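Local atomic coordinates of galactose mutarotase-like protein (Clostridium acetobutylicum, PDB entry 3OS7), a protein that probably binds carbohydrate and may interconvert the anomers of aldose sugars. Residues A30-E42 with G110-K122. Residues are numbered along the deposited sequence; the frame is centred on the assembly and turned at random.
Sequences ALIIPDVGGNVVE and GFIKNSKWTVHKK
One face of the Trp117 indole lies over the peptide between Gly37 and Gly38. Trp117 CB sits 3.4 Å from Pro34 O, the carbonyl that also accepts the Trp117 backbone N-H (2.9 Å from N to O, 163° at the hydrogen). CG, anti to the carbonyl carbon (chi1 -68°), brings the ring beside the backbone N, and chi2 turns its face onto the glycines: Gly38 N is 3.5 Å above the ring plane, offset toward the rim, and Trp117 CD1 is 3.5 Å from Gly37 CA. At the edge of the five-membered ring, NE1 of Trp117 donates to Ile112 O at 3.0 Å; the acceptor is just 3° out of the ring plane, so this bond fixes the indole's rotation. Ser115 N reaches the same oxygen from the opposite face of its carbonyl plane. Gly37 O lies over the same indole face as Gly38 N, 3.7 Å from CE2 of Trp117, with CZ2 a little farther off, while Phe153 and Leu155 of strand 151-160 also pack on the indole. In a second backbone bond, Gly37 N donates to Ser115 O at 2.9 Å. Together these contacts dock a beta hairpin, whose type I turn from Ile33 to Val36 leads into a G1 beta bulge at Gly38 and Asn39, onto the loop entering strand 118-125.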
loop_
_atom_site.group_PDB
_atom_site.type_symbol
_atom_site.label_atom_id
_atom_site.label_comp_id
_atom_site.label_asym_id
_atom_site.label_seq_id
_atom_site.Cartn_x
_atom_site.Cartn_y
_atom_site.Cartn_z
ATOM N N ALA A 30 7.124 9.475 12.069
ATOM C CA ALA A 30 7.200 8.292 11.220
ATOM C C ALA A 30 8.581 7.629 11.285
ATOM O O ALA A 30 9.581 8.254 11.668
ATOM C CB ALA A 30 6.864 8.618 9.784
ATOM N N LEU A 31 8.621 6.381 10.873
ATOM C CA LEU A 31 9.876 5.615 10.825
ATOM C C LEU A 31 9.891 4.857 9.509
ATOM O O LEU A 31 8.966 4.110 9.228
ATOM C CB LEU A 31 9.946 4.650 12.010
ATOM C CG LEU A 31 11.157 3.711 12.053
ATOM C CD1 LEU A 31 12.460 4.517 12.075
ATOM C CD2 LEU A 31 11.007 2.796 13.277
ATOM N N ILE A 32 10.957 5.027 8.722
ATOM C CA ILE A 32 11.108 4.355 7.477
ATOM C C ILE A 32 12.380 3.487 7.476
ATOM O O ILE A 32 13.405 3.864 8.064
ATOM C CB ILE A 32 11.097 5.352 6.280
ATOM C CG1 ILE A 32 10.961 4.615 4.938
ATOM C CG2 ILE A 32 12.344 6.264 6.275
ATOM C CD1 ILE A 32 10.732 5.600 3.747
ATOM N N ILE A 33 12.259 2.305 6.856
ATOM C CA ILE A 33 13.359 1.327 6.793
ATOM C C ILE A 33 13.822 1.127 5.334
ATOM O O ILE A 33 13.294 0.264 4.609
ATOM C CB ILE A 33 12.973 -0.045 7.363
ATOM C CG1 ILE A 33 12.201 0.057 8.696
ATOM C CG2 ILE A 33 14.262 -0.903 7.535
ATOM C CD1 ILE A 33 12.969 0.697 9.826
ATOM N N PRO A 34 14.813 1.913 4.897
ATOM C CA PRO A 34 15.275 1.806 3.511
ATOM C C PRO A 34 15.696 0.400 3.078
ATOM O O PRO A 34 15.314 -0.035 1.982
ATOM C CB PRO A 34 16.434 2.803 3.447
ATOM C CG PRO A 34 16.114 3.801 4.509
ATOM C CD PRO A 34 15.474 3.011 5.615
ATOM N N ASP A 35 16.400 -0.325 3.948
ATOM C CA ASP A 35 16.867 -1.679 3.633
ATOM C C ASP A 35 15.784 -2.726 3.359
ATOM O O ASP A 35 16.071 -3.747 2.743
ATOM C CB ASP A 35 17.732 -2.217 4.769
ATOM C CG ASP A 35 19.190 -1.754 4.674
ATOM O OD1 ASP A 35 19.588 -1.228 3.621
ATOM O OD2 ASP A 35 19.928 -1.926 5.656
ATOM N N VAL A 36 14.559 -2.492 3.840
ATOM C CA VAL A 36 13.452 -3.376 3.532
ATOM C C VAL A 36 12.293 -2.580 2.871
ATOM O O VAL A 36 11.363 -2.112 3.529
ATOM C CB VAL A 36 12.978 -4.177 4.762
ATOM C CG1 VAL A 36 11.946 -5.190 4.363
ATOM C CG2 VAL A 36 14.187 -4.894 5.476
ATOM N N GLY A 37 12.377 -2.435 1.563
ATOM C CA GLY A 37 11.267 -1.881 0.781
ATOM C C GLY A 37 11.004 -0.414 0.953
ATOM O O GLY A 37 9.960 0.076 0.500
ATOM N N GLY A 38 11.919 0.320 1.586
ATOM C CA GLY A 38 11.616 1.711 1.960
ATOM C C GLY A 38 10.309 1.782 2.724
ATOM O O GLY A 38 9.523 2.725 2.569
ATOM N N ASN A 39 10.097 0.798 3.602
ATOM C CA ASN A 39 8.812 0.636 4.270
ATOM C C ASN A 39 8.717 1.612 5.442
ATOM O O ASN A 39 9.547 1.584 6.345
ATOM C CB ASN A 39 8.680 -0.820 4.731
ATOM C CG ASN A 39 7.285 -1.168 5.235
ATOM O OD1 ASN A 39 6.615 -0.344 5.872
ATOM N ND2 ASN A 39 6.868 -2.430 5.005
ATOM N N VAL A 40 7.698 2.473 5.411
ATOM C CA VAL A 40 7.252 3.233 6.567
ATOM C C VAL A 40 6.453 2.316 7.536
ATOM O O VAL A 40 5.307 1.970 7.283
ATOM C CB VAL A 40 6.422 4.469 6.167
ATOM C CG1 VAL A 40 5.958 5.247 7.416
ATOM C CG2 VAL A 40 7.236 5.365 5.230
ATOM N N VAL A 41 7.106 1.892 8.606
ATOM C CA VAL A 41 6.568 0.920 9.552
ATOM C C VAL A 41 5.880 1.521 10.749
ATOM O O VAL A 41 5.207 0.814 11.499
ATOM C CB VAL A 41 7.663 -0.053 10.055
ATOM C CG1 VAL A 41 8.194 -0.861 8.894
ATOM C CG2 VAL A 41 8.798 0.666 10.845
ATOM N N GLU A 42 6.019 2.826 10.921
ATOM C CA GLU A 42 5.351 3.535 11.989
ATOM C C GLU A 42 4.908 4.925 11.543
ATOM O O GLU A 42 5.647 5.609 10.880
ATOM C CB GLU A 42 6.298 3.665 13.193
ATOM C CG GLU A 42 5.536 4.002 14.457
ATOM C CD GLU A 42 6.409 3.947 15.687
ATOM O OE1 GLU A 42 7.461 4.613 15.666
ATOM O OE2 GLU A 42 6.040 3.233 16.651
ATOM N N GLY A 110 5.546 -8.963 -6.085
ATOM C CA GLY A 110 6.843 -8.419 -6.487
ATOM C C GLY A 110 7.954 -8.508 -5.437
ATOM O O GLY A 110 7.760 -9.021 -4.341
ATOM N N PHE A 111 9.121 -7.990 -5.776
ATOM C CA PHE A 111 10.307 -8.103 -4.911
ATOM C C PHE A 111 10.756 -6.763 -4.339
ATOM O O PHE A 111 11.603 -6.736 -3.447
ATOM C CB PHE A 111 11.490 -8.735 -5.681
ATOM C CG PHE A 111 11.830 -8.006 -6.934
ATOM C CD1 PHE A 111 12.669 -6.905 -6.910
ATOM C CD2 PHE A 111 11.278 -8.390 -8.143
ATOM C CE1 PHE A 111 12.941 -6.193 -8.068
ATOM C CE2 PHE A 111 11.524 -7.684 -9.296
ATOM C CZ PHE A 111 12.375 -6.578 -9.270
ATOM N N ILE A 112 10.227 -5.648 -4.833
ATOM C CA ILE A 112 10.763 -4.366 -4.403
ATOM C C ILE A 112 10.453 -4.116 -2.922
ATOM O O ILE A 112 11.200 -3.452 -2.247
ATOM C CB ILE A 112 10.352 -3.145 -5.307
ATOM C CG1 ILE A 112 8.856 -2.892 -5.288
ATOM C CG2 ILE A 112 10.881 -3.327 -6.757
ATOM C CD1 ILE A 112 8.469 -1.654 -6.136
ATOM N N LYS A 113 9.391 -4.724 -2.409
ATOM C CA LYS A 113 9.063 -4.636 -0.982
ATOM C C LYS A 113 10.104 -5.327 -0.089
ATOM O O LYS A 113 10.168 -5.042 1.096
ATOM C CB LYS A 113 7.700 -5.273 -0.676
ATOM C CG LYS A 113 7.601 -6.766 -0.958
ATOM C CD LYS A 113 6.138 -7.280 -0.787
ATOM C CE LYS A 113 6.103 -8.754 -0.663
ATOM N NZ LYS A 113 6.909 -9.456 -1.669
ATOM N N ASN A 114 10.846 -6.275 -0.659
ATOM C CA ASN A 114 11.874 -7.031 0.100
ATOM C C ASN A 114 13.277 -6.488 -0.111
ATOM O O ASN A 114 14.227 -6.961 0.506
ATOM C CB ASN A 114 11.884 -8.500 -0.339
ATOM C CG ASN A 114 10.510 -9.170 -0.271
ATOM O OD1 ASN A 114 9.810 -9.234 -1.272
ATOM N ND2 ASN A 114 10.139 -9.693 0.899
ATOM N N SER A 115 13.421 -5.511 -0.995
ATOM C CA SER A 115 14.732 -5.110 -1.525
ATOM C C SER A 115 15.285 -3.873 -0.853
ATOM O O SER A 115 14.567 -3.165 -0.162
ATOM C CB SER A 115 14.607 -4.883 -3.029
ATOM O OG SER A 115 14.341 -6.120 -3.645
ATOM N N LYS A 116 16.579 -3.624 -1.030
ATOM C CA LYS A 116 17.206 -2.440 -0.430
ATOM C C LYS A 116 16.969 -1.212 -1.280
ATOM O O LYS A 116 17.227 -1.226 -2.470
ATOM C CB LYS A 116 18.715 -2.622 -0.285
ATOM C CG LYS A 116 19.115 -3.771 0.606
ATOM C CD LYS A 116 20.611 -3.673 0.972
ATOM C CE LYS A 116 21.107 -5.009 1.494
ATOM N NZ LYS A 116 22.481 -4.895 2.075
ATOM N N TRP A 117 16.456 -0.163 -0.650
ATOM C CA TRP A 117 16.295 1.120 -1.261
ATOM C C TRP A 117 17.352 2.036 -0.685
ATOM O O TRP A 117 17.905 1.746 0.386
ATOM C CB TRP A 117 14.905 1.671 -0.967
ATOM C CG TRP A 117 13.772 0.933 -1.621
ATOM C CD1 TRP A 117 13.492 -0.416 -1.523
ATOM C CD2 TRP A 117 12.679 1.503 -2.360
ATOM N NE1 TRP A 117 12.345 -0.712 -2.204
ATOM C CE2 TRP A 117 11.823 0.443 -2.727
ATOM C CE3 TRP A 117 12.377 2.790 -2.794
ATOM C CZ2 TRP A 117 10.667 0.641 -3.490
ATOM C CZ3 TRP A 117 11.245 2.984 -3.550
ATOM C CH2 TRP A 117 10.405 1.914 -3.896
ATOM N N THR A 118 17.644 3.130 -1.381
ATOM C CA THR A 118 18.629 4.094 -0.909
ATOM C C THR A 118 17.963 5.422 -0.622
ATOM O O THR A 118 16.947 5.756 -1.231
ATOM C CB THR A 118 19.754 4.246 -1.893
ATOM O OG1 THR A 118 19.235 4.665 -3.143
ATOM C CG2 THR A 118 20.463 2.886 -2.077
ATOM N N VAL A 119 18.496 6.141 0.352
ATOM C CA VAL A 119 17.936 7.428 0.744
ATOM C C VAL A 119 18.324 8.439 -0.317
ATOM O O VAL A 119 19.500 8.581 -0.665
ATOM C CB VAL A 119 18.412 7.857 2.141
ATOM C CG1 VAL A 119 17.933 9.260 2.466
ATOM C CG2 VAL A 119 17.922 6.888 3.188
ATOM N N HIS A 120 17.330 9.149 -0.840
ATOM C CA HIS A 120 17.542 10.050 -1.951
ATOM C C HIS A 120 17.557 11.506 -1.482
ATOM O O HIS A 120 18.332 12.324 -2.003
ATOM C CB HIS A 120 16.465 9.774 -3.009
ATOM C CG HIS A 120 16.519 10.679 -4.185
ATOM N ND1 HIS A 120 17.491 10.571 -5.162
ATOM C CD2 HIS A 120 15.723 11.714 -4.549
ATOM C CE1 HIS A 120 17.285 11.503 -6.079
ATOM N NE2 HIS A 120 16.211 12.200 -5.737
ATOM N N LYS A 121 16.700 11.839 -0.521
ATOM C CA LYS A 121 16.549 13.196 -0.021
ATOM C C LYS A 121 16.039 13.220 1.414
ATOM O O LYS A 121 15.213 12.395 1.806
ATOM C CB LYS A 121 15.599 13.964 -0.925
ATOM C CG LYS A 121 15.512 15.461 -0.609
ATOM C CD LYS A 121 14.484 16.189 -1.447
ATOM C CE LYS A 121 14.795 16.161 -2.911
ATOM N NZ LYS A 121 14.072 17.271 -3.597
ATOM N N LYS A 122 16.555 14.160 2.188
ATOM C CA LYS A 122 16.085 14.461 3.527
ATOM C C LYS A 122 16.073 15.970 3.622
ATOM O O LYS A 122 17.100 16.610 3.358
ATOM C CB LYS A 122 17.034 13.900 4.601
ATOM C CG LYS A 122 17.152 12.419 4.612
ATOM C CD LYS A 122 18.123 11.935 5.719
ATOM C CE LYS A 122 19.615 12.309 5.480
ATOM N NZ LYS A 122 20.375 12.200 6.794
HETATM O O HOH W 1 19.620 0.593 1.924
HETATM O O HOH W 2 16.545 -6.255 2.013
HETATM O O HOH W 3 8.093 -3.492 2.505
#